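Local coordinates for polysaccharide deacetylase-like protein (Bacillus anthracis, PDB 4V33), which is a putative polysaccharide deacetylase, probably a zinc-dependent hydrolase of cell-wall glycans, that is needed for osmotic stability and cell-shape maintenance, at residues A[53-56]-A[57-60]. Sequence-based numbering, arbitrary orientation.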
loop_
_atom_site.group_PDB
_atom_site.type_symbol
_atom_site.label_atom_id
_atom_site.label_comp_id
_atom_site.label_asym_id
_atom_site.label_seq_id
_atom_site.Cartn_x
_atom_site.Cartn_y
_atom_site.Cartn_z
ATOM N N PRO A 53 10.482 6.112 21.698
ATOM C CA PRO A 53 9.378 5.392 21.056
ATOM C C PRO A 53 8.445 6.312 20.275
ATOM O O PRO A 53 8.163 7.429 20.709
ATOM C CB PRO A 53 8.630 4.781 22.240
ATOM C CG PRO A 53 9.675 4.595 23.276
ATOM C CD PRO A 53 10.619 5.758 23.122
ATOM N N ILE A 54 7.983 5.841 19.123
ATOM C CA ILE A 54 7.026 6.590 18.329
ATOM C C ILE A 54 5.802 5.739 18.047
ATOM O O ILE A 54 5.829 4.522 18.228
ATOM C CB ILE A 54 7.628 7.060 16.994
ATOM C CG1 ILE A 54 8.208 5.874 16.220
ATOM C CG2 ILE A 54 8.682 8.125 17.241
ATOM C CD1 ILE A 54 8.669 6.223 14.810
ATOM N N THR A 55 4.725 6.390 17.625
ATOM C CA THR A 55 3.528 5.690 17.177
ATOM C C THR A 55 3.216 6.174 15.775
ATOM O O THR A 55 3.933 7.015 15.231
ATOM C CB THR A 55 2.316 5.974 18.078
ATOM O OG1 THR A 55 1.898 7.336 17.913
ATOM C CG2 THR A 55 2.656 5.711 19.537
ATOM N N HIS A 56 2.142 5.660 15.185
ATOM C CA HIS A 56 1.767 6.049 13.827
ATOM C C HIS A 56 1.422 7.537 13.723
ATOM O O HIS A 56 1.422 8.104 12.629
ATOM C CB HIS A 56 0.596 5.199 13.320
ATOM C CG HIS A 56 -0.674 5.398 14.088
ATOM N ND1 HIS A 56 -0.932 4.752 15.277
ATOM C CD2 HIS A 56 -1.763 6.162 13.832
ATOM C CE1 HIS A 56 -2.121 5.114 15.725
ATOM N NE2 HIS A 56 -2.647 5.969 14.866
ATOM N N GLU A 57 1.130 8.160 14.862
ATOM C CA GLU A 57 0.781 9.575 14.891
ATOM C C GLU A 57 1.995 10.479 15.092
ATOM O O GLU A 57 1.891 11.696 14.954
ATOM C CB GLU A 57 -0.249 9.849 15.991
ATOM C CG GLU A 57 -1.594 9.174 15.758
ATOM C CD GLU A 57 -2.596 9.466 16.860
ATOM O OE1 GLU A 57 -2.345 9.071 18.018
ATOM O OE2 GLU A 57 -3.638 10.091 16.566
ATOM N N SER A 58 3.140 9.890 15.415
ATOM C CA SER A 58 4.326 10.682 15.730
ATOM C C SER A 58 4.852 11.448 14.520
ATOM O O SER A 58 4.726 10.994 13.382
ATOM C CB SER A 58 5.443 9.797 16.294
ATOM O OG SER A 58 5.052 9.180 17.508
ATOM N N THR A 59 5.444 12.612 14.777
ATOM C CA THR A 59 6.082 13.395 13.722
ATOM C C THR A 59 7.540 13.661 14.056
ATOM O O THR A 59 8.291 14.157 13.221
ATOM C CB THR A 59 5.387 14.748 13.516
ATOM O OG1 THR A 59 5.471 15.514 14.724
ATOM C CG2 THR A 59 3.929 14.542 13.140
ATOM N N ASN A 60 7.935 13.343 15.284
ATOM C CA ASN A 60 9.310 13.550 15.710
ATOM C C ASN A 60 9.751 12.610 16.826
ATOM O O ASN A 60 8.939 11.884 17.408
ATOM C CB ASN A 60 9.549 15.018 16.098
ATOM C CG ASN A 60 8.635 15.495 17.211
ATOM O OD1 ASN A 60 8.416 14.798 18.201
ATOM N ND2 ASN A 60 8.097 16.698 17.051
HETATM O O HOH W 1 8.636 10.342 20.162
#
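T55 and S58 grip each other across a type I beta turn, a compact example of how hydroxyls brace a reversal of the chain. The turn's own bond runs from S58 N to T55 O (3.0 Å). A second bond answers it in the reverse sense: S58 OG accepts T55 N at 2.8 Å, almost straight at 170°. T55 adds an ST turn, its OG1 taking the N-H of E57 at 3.3 Å; a chi1 of 69°, setting OG1 between backbone N and carbonyl carbon, brings the hydroxyl to the N-H two residues ahead. Farther from the bend, one water donates to both P53 O and N60 O, bridging the two arms.

Nonpolar contact is lighter. The CB of I54 packs against the CB of S58 at 3.6 Å. At the apex H56 and E57 run side by side, and E57 CG makes a CH-pi contact over one face of the imidazole, 3.8 Å from its centroid.

The turn lies on the surface between strands 48-51 and 60-66 of what is probably the fibronectin type III domain. R114 bonds S58 O and D106 holds N60, while H56 touches E141 and, in the loop between strands 320-326 and 341-345 of the parallel sheet, I330 and K332.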